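Local coordinates for protein virulence factor (Pectobacterium carotovorum, PDB 2W3Y) that serves as a virulence factor in a Drosophila pathogen, an S-palmitoylated protein with a new fold that binds to lipid vesicles, at residues Ala41-Tyr47 against Asn167-Ser173; Glu68-Ala72 against Ile255-Tyr261; Ser75-Lys81 against Ile93-Val97. The contacts are given in a common frame with arbitrary orientation. Residues are numbered along the deposited sequence.

Interaction 1 (Ala41-Tyr47 against Asn167-Ser173); sequences AVQYQTY and NYLYAYS. With PLM (palmitic acid), chain C.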
loop_
_atom_site.group_PDB
_atom_site.type_symbol
_atom_site.label_atom_id
_atom_site.label_comp_id
_atom_site.label_asym_id
_atom_site.label_seq_id
_atom_site.Cartn_x
_atom_site.Cartn_y
_atom_site.Cartn_z
ATOM N N ALA A 41 7.015 4.120 -10.525
ATOM C CA ALA A 41 7.088 2.892 -9.748
ATOM C C ALA A 41 5.869 2.798 -8.826
ATOM O O ALA A 41 5.375 3.821 -8.360
ATOM C CB ALA A 41 8.382 2.868 -8.926
ATOM N N VAL A 42 5.397 1.580 -8.574
ATOM C CA VAL A 42 4.391 1.322 -7.541
ATOM C C VAL A 42 5.029 0.334 -6.578
ATOM O O VAL A 42 5.404 -0.759 -6.993
ATOM C CB VAL A 42 3.105 0.643 -8.112
ATOM C CG1 VAL A 42 2.062 0.486 -7.007
ATOM C CG2 VAL A 42 2.558 1.407 -9.303
ATOM N N GLN A 43 5.135 0.719 -5.310
ATOM C CA GLN A 43 5.722 -0.106 -4.282
ATOM C C GLN A 43 4.565 -0.913 -3.676
ATOM O O GLN A 43 3.729 -0.358 -3.020
ATOM C CB GLN A 43 6.358 0.822 -3.236
ATOM C CG GLN A 43 7.403 0.208 -2.375
ATOM C CD GLN A 43 8.753 0.314 -3.000
ATOM O OE1 GLN A 43 9.355 1.404 -3.050
ATOM N NE2 GLN A 43 9.249 -0.820 -3.506
ATOM N N TYR A 44 4.502 -2.212 -3.938
ATOM C CA TYR A 44 3.445 -3.063 -3.374
ATOM C C TYR A 44 3.872 -3.612 -2.018
ATOM O O TYR A 44 4.891 -4.285 -1.931
ATOM C CB TYR A 44 3.130 -4.212 -4.332
ATOM C CG TYR A 44 2.513 -3.806 -5.648
ATOM C CD1 TYR A 44 1.167 -3.395 -5.716
ATOM C CD2 TYR A 44 3.249 -3.862 -6.825
ATOM C CE1 TYR A 44 0.581 -3.048 -6.919
ATOM C CE2 TYR A 44 2.659 -3.497 -8.059
ATOM C CZ TYR A 44 1.331 -3.084 -8.074
ATOM O OH TYR A 44 0.737 -2.749 -9.257
ATOM N N GLN A 45 3.121 -3.326 -0.951
ATOM C CA GLN A 45 3.584 -3.684 0.403
ATOM C C GLN A 45 2.481 -4.239 1.321
ATOM O O GLN A 45 1.303 -3.912 1.169
ATOM C CB GLN A 45 4.230 -2.470 1.101
ATOM C CG GLN A 45 5.188 -1.669 0.229
ATOM C CD GLN A 45 6.613 -2.169 0.324
ATOM O OE1 GLN A 45 7.286 -1.920 1.323
ATOM N NE2 GLN A 45 7.077 -2.886 -0.702
ATOM N N THR A 46 2.877 -5.088 2.270
ATOM C CA THR A 46 1.979 -5.571 3.331
ATOM C C THR A 46 2.694 -5.440 4.671
ATOM O O THR A 46 3.699 -6.123 4.930
ATOM C CB THR A 46 1.565 -7.050 3.125
ATOM O OG1 THR A 46 1.019 -7.220 1.816
ATOM C CG2 THR A 46 0.487 -7.465 4.146
ATOM N N TYR A 47 2.201 -4.535 5.514
ATOM C CA TYR A 47 2.830 -4.317 6.808
ATOM C C TYR A 47 1.944 -4.849 7.910
ATOM O O TYR A 47 0.785 -4.456 8.037
ATOM C CB TYR A 47 3.098 -2.839 7.073
ATOM C CG TYR A 47 3.965 -2.156 6.038
ATOM C CD1 TYR A 47 5.053 -2.817 5.456
ATOM C CD2 TYR A 47 3.704 -0.838 5.648
ATOM C CE1 TYR A 47 5.853 -2.194 4.489
ATOM C CE2 TYR A 47 4.512 -0.198 4.689
ATOM C CZ TYR A 47 5.586 -0.885 4.123
ATOM O OH TYR A 47 6.396 -0.276 3.182
ATOM N N ASN A 167 7.140 9.668 -10.952
ATOM C CA ASN A 167 5.968 9.313 -10.130
ATOM C C ASN A 167 6.184 8.063 -9.276
ATOM O O ASN A 167 6.735 7.074 -9.760
ATOM C CB ASN A 167 4.720 9.135 -10.998
ATOM C CG ASN A 167 4.238 10.454 -11.610
ATOM O OD1 ASN A 167 4.196 11.480 -10.942
ATOM N ND2 ASN A 167 3.879 10.419 -12.885
ATOM N N TYR A 168 5.720 8.119 -8.030
ATOM C CA TYR A 168 6.051 7.111 -7.011
ATOM C C TYR A 168 4.867 6.895 -6.076
ATOM O O TYR A 168 4.461 7.810 -5.342
ATOM C CB TYR A 168 7.299 7.541 -6.235
ATOM C CG TYR A 168 7.865 6.546 -5.218
ATOM C CD1 TYR A 168 8.196 5.229 -5.581
ATOM C CD2 TYR A 168 8.119 6.953 -3.907
ATOM C CE1 TYR A 168 8.740 4.325 -4.629
ATOM C CE2 TYR A 168 8.674 6.079 -2.962
ATOM C CZ TYR A 168 8.976 4.761 -3.330
ATOM O OH TYR A 168 9.537 3.908 -2.387
ATOM N N LEU A 169 4.312 5.681 -6.123
ATOM C CA LEU A 169 3.101 5.314 -5.387
ATOM C C LEU A 169 3.370 4.132 -4.436
ATOM O O LEU A 169 4.167 3.253 -4.754
ATOM C CB LEU A 169 1.959 4.952 -6.369
ATOM C CG LEU A 169 1.482 5.945 -7.452
ATOM C CD1 LEU A 169 2.359 5.911 -8.706
ATOM C CD2 LEU A 169 0.021 5.682 -7.862
ATOM N N TYR A 170 2.735 4.162 -3.265
ATOM C CA TYR A 170 2.632 3.025 -2.365
ATOM C C TYR A 170 1.205 2.494 -2.459
ATOM O O TYR A 170 0.254 3.224 -2.197
ATOM C CB TYR A 170 2.947 3.415 -0.912
ATOM C CG TYR A 170 4.413 3.338 -0.580
ATOM C CD1 TYR A 170 5.325 4.099 -1.296
ATOM C CD2 TYR A 170 4.902 2.486 0.435
ATOM C CE1 TYR A 170 6.674 4.043 -1.031
ATOM C CE2 TYR A 170 6.283 2.424 0.712
ATOM C CZ TYR A 170 7.153 3.215 -0.051
ATOM O OH TYR A 170 8.522 3.234 0.140
ATOM N N ALA A 171 1.080 1.230 -2.871
ATOM C CA ALA A 171 -0.198 0.518 -2.909
ATOM C C ALA A 171 -0.063 -0.624 -1.901
ATOM O O ALA A 171 0.597 -1.632 -2.176
ATOM C CB ALA A 171 -0.473 -0.003 -4.292
ATOM N N TYR A 172 -0.670 -0.448 -0.737
ATOM C CA TYR A 172 -0.347 -1.273 0.413
ATOM C C TYR A 172 -1.503 -1.511 1.364
ATOM O O TYR A 172 -2.577 -0.914 1.215
ATOM C CB TYR A 172 0.883 -0.700 1.168
ATOM C CG TYR A 172 0.699 0.607 1.942
ATOM C CD1 TYR A 172 0.680 0.620 3.341
ATOM C CD2 TYR A 172 0.578 1.843 1.271
ATOM C CE1 TYR A 172 0.536 1.829 4.069
ATOM C CE2 TYR A 172 0.434 3.045 1.981
ATOM C CZ TYR A 172 0.425 3.031 3.383
ATOM O OH TYR A 172 0.286 4.212 4.088
ATOM N N SER A 173 -1.290 -2.436 2.304
ATOM C CA SER A 173 -2.173 -2.638 3.441
ATOM C C SER A 173 -1.360 -2.645 4.735
ATOM O O SER A 173 -0.159 -2.964 4.716
ATOM C CB SER A 173 -3.006 -3.940 3.301
ATOM O OG SER A 173 -2.198 -5.110 3.326
HETATM C C1 PLM C . 17.269 3.801 0.101
HETATM O O2 PLM C . 18.421 3.851 -0.404
HETATM C C2 PLM C . 16.206 4.812 -0.310
HETATM C C3 PLM C . 15.086 4.213 -1.158
HETATM C C4 PLM C . 14.046 5.246 -1.597
HETATM C C5 PLM C . 13.068 5.616 -0.482
HETATM C C6 PLM C . 12.456 7.004 -0.673
HETATM C C7 PLM C . 11.201 7.178 0.180
HETATM C C8 PLM C . 10.926 8.636 0.565
HETATM C C9 PLM C . 9.717 9.151 -0.214
HETATM C CA PLM C . 8.489 9.424 0.647
HETATM C CB PLM C . 7.352 8.460 0.326
HETATM C CC PLM C . 6.425 8.323 1.523
HETATM C CD PLM C . 5.980 6.883 1.739
HETATM C CE PLM C . 4.464 6.791 1.660
HETATM C CF PLM C . 3.944 5.511 2.300
HETATM O O HOH W 1 -1.102 -5.430 0.847
#

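Interaction 2 (Glu68-Ala72 against Ile255-Tyr261); sequences ERFVA and IDDADSY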
loop_
_atom_site.group_PDB
_atom_site.type_symbol
_atom_site.label_atom_id
_atom_site.label_comp_id
_atom_site.label_asym_id
_atom_site.label_seq_id
_atom_site.Cartn_x
_atom_site.Cartn_y
_atom_site.Cartn_z
ATOM N N GLU A 68 -4.270 -8.078 0.156
ATOM C CA GLU A 68 -3.393 -8.248 -1.026
ATOM C C GLU A 68 -4.225 -8.449 -2.311
ATOM O O GLU A 68 -3.860 -7.970 -3.396
ATOM C CB GLU A 68 -2.378 -9.383 -0.839
ATOM C CG GLU A 68 -1.360 -9.129 0.295
ATOM C CD GLU A 68 -0.068 -9.958 0.205
ATOM O OE1 GLU A 68 0.101 -10.794 -0.722
ATOM O OE2 GLU A 68 0.816 -9.748 1.076
ATOM N N ARG A 69 -5.352 -9.140 -2.170
ATOM C CA ARG A 69 -6.269 -9.352 -3.284
ATOM C C ARG A 69 -6.965 -8.058 -3.713
ATOM O O ARG A 69 -7.104 -7.808 -4.914
ATOM C CB ARG A 69 -7.301 -10.428 -2.938
ATOM C CG ARG A 69 -6.688 -11.836 -2.849
ATOM C CD ARG A 69 -7.748 -12.872 -2.499
ATOM N NE ARG A 69 -8.486 -13.256 -3.703
ATOM C CZ ARG A 69 -9.561 -14.041 -3.735
ATOM N NH1 ARG A 69 -10.069 -14.549 -2.614
ATOM N NH2 ARG A 69 -10.131 -14.317 -4.904
ATOM N N PHE A 70 -7.388 -7.255 -2.735
ATOM C CA PHE A 70 -7.957 -5.921 -2.989
ATOM C C PHE A 70 -6.946 -4.980 -3.665
ATOM O O PHE A 70 -7.289 -4.258 -4.612
ATOM C CB PHE A 70 -8.505 -5.297 -1.701
ATOM C CG PHE A 70 -9.970 -5.615 -1.427
ATOM C CD1 PHE A 70 -10.974 -5.143 -2.274
ATOM C CD2 PHE A 70 -10.333 -6.368 -0.304
ATOM C CE1 PHE A 70 -12.321 -5.424 -2.016
ATOM C CE2 PHE A 70 -11.672 -6.665 -0.029
ATOM C CZ PHE A 70 -12.671 -6.198 -0.882
ATOM N N VAL A 71 -5.697 -5.010 -3.195
ATOM C CA VAL A 71 -4.625 -4.220 -3.822
ATOM C C VAL A 71 -4.413 -4.611 -5.289
ATOM O O VAL A 71 -4.343 -3.721 -6.159
ATOM C CB VAL A 71 -3.272 -4.253 -2.976
ATOM C CG1 VAL A 71 -2.110 -3.586 -3.749
ATOM C CG2 VAL A 71 -3.475 -3.576 -1.622
ATOM N N ALA A 72 -4.345 -5.921 -5.573
ATOM C CA ALA A 72 -4.188 -6.419 -6.952
ATOM C C ALA A 72 -5.430 -6.114 -7.834
ATOM O O ALA A 72 -5.283 -5.770 -9.011
ATOM C CB ALA A 72 -3.873 -7.935 -6.975
ATOM N N ILE A 255 0.329 -9.653 -6.240
ATOM C CA ILE A 255 1.310 -8.600 -5.927
ATOM C C ILE A 255 2.586 -9.153 -5.292
ATOM O O ILE A 255 3.649 -8.540 -5.412
ATOM C CB ILE A 255 0.732 -7.401 -5.107
ATOM C CG1 ILE A 255 0.327 -7.818 -3.678
ATOM C CG2 ILE A 255 -0.417 -6.719 -5.875
ATOM C CD1 ILE A 255 0.020 -6.658 -2.738
ATOM N N ASP A 256 2.498 -10.320 -4.650
ATOM C CA ASP A 256 3.714 -10.954 -4.094
ATOM C C ASP A 256 4.712 -11.486 -5.141
ATOM O O ASP A 256 5.849 -11.847 -4.796
ATOM C CB ASP A 256 3.387 -11.978 -2.982
ATOM C CG ASP A 256 2.754 -13.276 -3.505
ATOM O OD1 ASP A 256 2.676 -13.476 -4.728
ATOM O OD2 ASP A 256 2.339 -14.108 -2.655
ATOM N N ASP A 257 4.297 -11.520 -6.412
ATOM C CA ASP A 257 5.213 -11.778 -7.530
ATOM C C ASP A 257 5.901 -10.520 -8.114
ATOM O O ASP A 257 6.807 -10.649 -8.946
ATOM C CB ASP A 257 4.531 -12.545 -8.679
ATOM C CG ASP A 257 4.093 -13.949 -8.286
ATOM O OD1 ASP A 257 4.783 -14.609 -7.466
ATOM O OD2 ASP A 257 3.050 -14.401 -8.814
ATOM N N ALA A 258 5.488 -9.320 -7.693
ATOM C CA ALA A 258 6.117 -8.087 -8.202
ATOM C C ALA A 258 7.541 -7.856 -7.659
ATOM O O ALA A 258 7.854 -8.195 -6.518
ATOM C CB ALA A 258 5.225 -6.867 -7.911
ATOM N N ASP A 259 8.389 -7.261 -8.490
ATOM C CA ASP A 259 9.743 -6.887 -8.105
ATOM C C ASP A 259 9.768 -5.851 -6.964
ATOM O O ASP A 259 10.723 -5.815 -6.186
ATOM C CB ASP A 259 10.527 -6.368 -9.329
ATOM C CG ASP A 259 10.508 -7.348 -10.498
ATOM O OD1 ASP A 259 11.483 -8.121 -10.615
ATOM O OD2 ASP A 259 9.517 -7.362 -11.280
ATOM N N SER A 260 8.714 -5.044 -6.834
ATOM C CA SER A 260 8.627 -4.042 -5.758
ATOM C C SER A 260 7.950 -4.519 -4.458
ATOM O O SER A 260 7.643 -3.700 -3.590
ATOM C CB SER A 260 7.879 -2.794 -6.258
ATOM O OG SER A 260 6.503 -3.094 -6.514
ATOM N N TYR A 261 7.701 -5.816 -4.323
ATOM C CA TYR A 261 6.919 -6.327 -3.185
ATOM C C TYR A 261 7.760 -6.609 -1.947
ATOM O O TYR A 261 8.865 -7.126 -2.056
ATOM C CB TYR A 261 6.175 -7.612 -3.577
ATOM C CG TYR A 261 5.414 -8.275 -2.439
ATOM C CD1 TYR A 261 4.162 -7.806 -2.039
ATOM C CD2 TYR A 261 5.951 -9.389 -1.771
ATOM C CE1 TYR A 261 3.450 -8.434 -0.985
ATOM C CE2 TYR A 261 5.261 -10.009 -0.733
ATOM C CZ TYR A 261 4.018 -9.536 -0.349
ATOM O OH TYR A 261 3.356 -10.173 0.671
HETATM O O HOH W 2 -2.295 -10.077 -4.768
HETATM O O HOH W 3 -0.264 -11.485 -3.541
HETATM O O HOH W 4 1.661 -13.248 -0.183
#

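Interaction 3 (Ser75-Lys81 against Ile93-Val97); sequences SAAVNKK and IWKEV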
loop_
_atom_site.group_PDB
_atom_site.type_symbol
_atom_site.label_atom_id
_atom_site.label_comp_id
_atom_site.label_asym_id
_atom_site.label_seq_id
_atom_site.Cartn_x
_atom_site.Cartn_y
_atom_site.Cartn_z
ATOM N N SER A 75 -5.128 -2.372 -8.697
ATOM C CA SER A 75 -4.037 -2.239 -9.651
ATOM C C SER A 75 -4.391 -2.704 -11.064
ATOM O O SER A 75 -3.985 -2.067 -12.037
ATOM C CB SER A 75 -2.791 -2.983 -9.169
ATOM O OG SER A 75 -1.734 -2.742 -10.077
ATOM N N ALA A 76 -5.127 -3.814 -11.162
ATOM C CA ALA A 76 -5.560 -4.358 -12.457
ATOM C C ALA A 76 -6.566 -3.459 -13.201
ATOM O O ALA A 76 -6.450 -3.287 -14.428
ATOM C CB ALA A 76 -6.077 -5.787 -12.302
ATOM N N ALA A 77 -7.499 -2.860 -12.454
ATOM C CA ALA A 77 -8.437 -1.849 -12.981
ATOM C C ALA A 77 -7.712 -0.623 -13.544
ATOM O O ALA A 77 -8.021 -0.156 -14.645
ATOM C CB ALA A 77 -9.431 -1.424 -11.893
ATOM N N VAL A 78 -6.728 -0.129 -12.793
ATOM C CA VAL A 78 -5.893 1.001 -13.202
ATOM C C VAL A 78 -5.131 0.697 -14.488
ATOM O O VAL A 78 -5.132 1.513 -15.403
ATOM C CB VAL A 78 -4.873 1.413 -12.093
ATOM C CG1 VAL A 78 -3.787 2.344 -12.675
ATOM C CG2 VAL A 78 -5.593 2.072 -10.933
ATOM N N ASN A 79 -4.480 -0.469 -14.523
ATOM C CA ASN A 79 -3.735 -0.951 -15.676
ATOM C C ASN A 79 -4.562 -0.988 -16.969
ATOM O O ASN A 79 -4.099 -0.552 -18.036
ATOM C CB ASN A 79 -3.192 -2.349 -15.392
ATOM C CG ASN A 79 -2.218 -2.815 -16.451
ATOM O OD1 ASN A 79 -1.155 -2.228 -16.629
ATOM N ND2 ASN A 79 -2.584 -3.869 -17.170
ATOM N N LYS A 80 -5.773 -1.516 -16.847
ATOM C CA LYS A 80 -6.752 -1.517 -17.922
ATOM C C LYS A 80 -7.256 -0.101 -18.250
ATOM O O LYS A 80 -7.275 0.298 -19.420
ATOM C CB LYS A 80 -7.927 -2.443 -17.564
ATOM C CG LYS A 80 -8.915 -2.700 -18.716
ATOM C CD LYS A 80 -8.203 -3.126 -20.006
ATOM C CE LYS A 80 -9.184 -3.248 -21.165
ATOM N NZ LYS A 80 -10.087 -4.428 -21.003
ATOM N N LYS A 81 -7.636 0.657 -17.228
ATOM C CA LYS A 81 -8.234 1.985 -17.426
ATOM C C LYS A 81 -7.267 3.020 -17.997
ATOM O O LYS A 81 -7.688 3.883 -18.765
ATOM C CB LYS A 81 -8.875 2.492 -16.120
ATOM C CG LYS A 81 -9.580 3.858 -16.188
ATOM C CD LYS A 81 -10.358 4.128 -14.904
ATOM C CE LYS A 81 -10.877 5.574 -14.827
ATOM N NZ LYS A 81 -11.836 5.871 -15.930
ATOM N N ILE A 93 -5.957 8.439 -11.207
ATOM C CA ILE A 93 -6.643 7.214 -11.682
ATOM C C ILE A 93 -6.781 6.140 -10.587
ATOM O O ILE A 93 -7.840 5.497 -10.458
ATOM C CB ILE A 93 -5.970 6.649 -12.949
ATOM C CG1 ILE A 93 -6.042 7.682 -14.092
ATOM C CG2 ILE A 93 -6.600 5.310 -13.343
ATOM C CD1 ILE A 93 -5.167 7.361 -15.287
ATOM N N TRP A 94 -5.712 5.951 -9.808
ATOM C CA TRP A 94 -5.748 5.139 -8.572
ATOM C C TRP A 94 -6.800 5.643 -7.573
ATOM O O TRP A 94 -7.527 4.854 -6.959
ATOM C CB TRP A 94 -4.353 5.113 -7.906
ATOM C CG TRP A 94 -3.320 4.309 -8.671
ATOM C CD1 TRP A 94 -2.593 4.725 -9.753
ATOM C CD2 TRP A 94 -2.900 2.960 -8.402
ATOM N NE1 TRP A 94 -1.757 3.713 -10.180
ATOM C CE2 TRP A 94 -1.928 2.621 -9.372
ATOM C CE3 TRP A 94 -3.265 2.000 -7.445
ATOM C CZ2 TRP A 94 -1.304 1.354 -9.413
ATOM C CZ3 TRP A 94 -2.647 0.747 -7.484
ATOM C CH2 TRP A 94 -1.672 0.443 -8.460
ATOM N N LYS A 95 -6.883 6.966 -7.398
ATOM C CA LYS A 95 -7.892 7.535 -6.507
ATOM C C LYS A 95 -9.339 7.281 -6.998
ATOM O O LYS A 95 -10.209 6.916 -6.201
ATOM C CB LYS A 95 -7.623 9.026 -6.261
ATOM C CG LYS A 95 -8.573 9.681 -5.250
ATOM C CD LYS A 95 -8.196 11.143 -4.991
ATOM C CE LYS A 95 -8.567 12.037 -6.167
ATOM N NZ LYS A 95 -8.157 13.476 -5.958
ATOM N N GLU A 96 -9.581 7.461 -8.297
ATOM C CA GLU A 96 -10.905 7.187 -8.907
ATOM C C GLU A 96 -11.378 5.746 -8.634
ATOM O O GLU A 96 -12.542 5.512 -8.282
ATOM C CB GLU A 96 -10.860 7.470 -10.421
ATOM C CG GLU A 96 -12.159 7.161 -11.234
ATOM C CD GLU A 96 -13.229 8.254 -11.147
ATOM O OE1 GLU A 96 -13.076 9.204 -10.330
ATOM O OE2 GLU A 96 -14.226 8.167 -11.909
ATOM N N VAL A 97 -10.457 4.795 -8.761
ATOM C CA VAL A 97 -10.766 3.364 -8.601
ATOM C C VAL A 97 -10.984 3.005 -7.120
ATOM O O VAL A 97 -11.922 2.264 -6.785
ATOM C CB VAL A 97 -9.674 2.477 -9.280
ATOM C CG1 VAL A 97 -9.793 1.008 -8.869
ATOM C CG2 VAL A 97 -9.725 2.614 -10.833
#

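Interaction 1 (Ala41-Tyr47 against Asn167-Ser173)
Ala-41 to Tyr-47 and Asn-167 to Ser-173 run side by side as parallel strands of a mixed beta sheet, their axes 4.6 Å apart at closest and their directions 20° apart. The hydrogen bonding is a textbook parallel pattern: alternate residues of 41-47 engage the partner, each of Ala-41, Gln-43 and Gln-45 through both N and O. Gln-43 N donates to Leu-169 O (2.8 Å), Ala-171 N returns a bond to Gln-43 O (3.1 Å), and Tyr-47 N closes the series on Ser-173 O (2.9 Å). Val-42, Tyr-44 and Thr-46 make backbone bonds to other parts of the chain, so strand 40-49 is an interior strand.

Side chains alternate between two buried faces. Val-42, Tyr-44, Leu-169 and Ala-171 form the face on which Trp-94 of helix 91-105 packs; Val-42 CG1 meets Ala-171 CB at 3.7 Å. The opposite face carries Ala-41, Gln-43, Gln-45, Tyr-168, Tyr-170 and Tyr-172, and faces the bound palmitate. There a polar relay runs from Tyr-170 OH to Tyr-168 OH (2.8 Å) and on to Gln-43 OE1 (2.6 Å), leaving aromatic carbon toward the lipid. The Tyr-170 ring is sandwiched: Gln-43 CB makes a CH-pi contact 3.9 Å from its centroid, while the acyl terminus lies over the other face, PLM CF being 3.6 Å from Tyr-170 CG.

Interaction 2 (Glu68-Ala72 against Ile255-Tyr261)
A 3-10 turn docking on the side of an alpha helix shows how one hydrophobic plug and a rim of polar groups can fix a connecting loop. Residues 255-257 form the 3-10 turn and Ala-258 to Tyr-261 a type I beta turn, which leads the chain into strand 262-266; the partner, 68-72, is an interior part of helix 57-81.

The plug is Ile-255. With chi1 in p and chi2 in t, its side chain reaches toward the helix and rests on residues one turn apart. Its CD1 lies 4.1 Å from Glu-68 CB and 3.9 Å from Val-71 CG1, whereas its CG2 packs 3.8 Å from Ala-72 CB. Val-71, in the t rotamer, presents CG1 to both branches, since that methyl is also 4.1 Å from Ile-255 CG2.

Glu-68 takes the m, t conformation, which carries its carboxylate past the isoleucine to the polar rim. Tyr-261, with chi1 in t, meets it there: its OH donates to Glu-68 OE2 at 2.6 Å, in the plane of the ring, and Thr-46 of strand 40-49 bonds the same oxygen. Water mediates the rest. One molecule joins Glu-68 O to Ile-255 N, both at 3.0 Å, and another links Glu-68 OE1 to Asp-256 N. Asp-256, at chi1 p, brings OD2 within 4.4 Å of Glu-68 OE1, a pairing of like charges eased by a water that donates to Glu-68 OE1 at 3.0 Å and to Asp-256 OD2 at 2.7 Å.

Interaction 3 (Ser75-Lys81 against Ile93-Val97)
Segments 75-81 and 93-97 of helices 57-81 and 91-105 pack by filling each other's hollows, with apolar contacts and one CH-pi contact between them. The two segments cross at 125° with axes 9.5 Å apart at closest. The backbones come nearest at Val-78 and Trp-94, whose CA atoms are 6.2 Å apart.

Val-78 is the principal bump. It enters the hollow bounded by Ile-93, Trp-94 and Val-97, with Trp-94 supplying a flat wall. Val-78 CG2 sits 3.9 Å from the centroid of the five-membered ring, only 12° off its normal, a CH-pi contact, and Val-78 CG1 lies 3.5 Å from Trp-94 NE1. The remaining walls are aliphatic: Val-78 CG1 is 4.1 Å from Ile-93 CG2, and Val-78 CG2 is 4.2 Å from Val-97 CG2.

Val-97 answers as the return bump, set among Ala-77, Val-78 and Lys-81. The small Ala-77 leaves room for it, its CB 3.9 Å from Val-97 CG1. Lys-81, nearly extended, lays its methylenes along the solvent edge, with CD 4.2 Å from Ile-93 CG2 and CE 4.1 Å from Glu-96 CG. At the inner edge, Trp-94 CH2 comes within 3.6 Å of Ser-75 OG, a hydroxyl bonded to Tyr-44 OH, while the indole NE1 bonds to Lys-88 O in the connection between the helices.

Helix 9-18 flanks the joint, Phe-14 touching both Ala-77 and Val-97. Inward, Trp-94 lies on strands 40-49 and 166-179, against Val-42, Tyr-44, Leu-169 and Ala-171.

From the N terminus, the first contact-forming element is strand 40-49, followed by helix 57-81, which supplies one segment each to interactions 2 and 3. The first loop to close is the short one of interaction 3, only eleven residues between its segments; it nests inside both larger loops. Interaction 1 closes next, 119 residues after strand segment 41-47, and interaction 2 last, with 182 residues between its segments. These two cross, since 68-72 lies within the span of interaction 1 while 255-261 lies beyond it. Together they bind early helices, central sheet and C-terminal region: strand 40-49 is joined to helix 57-81, and Val-42 O is probably hydrogen-bonded to Ser-260 OG.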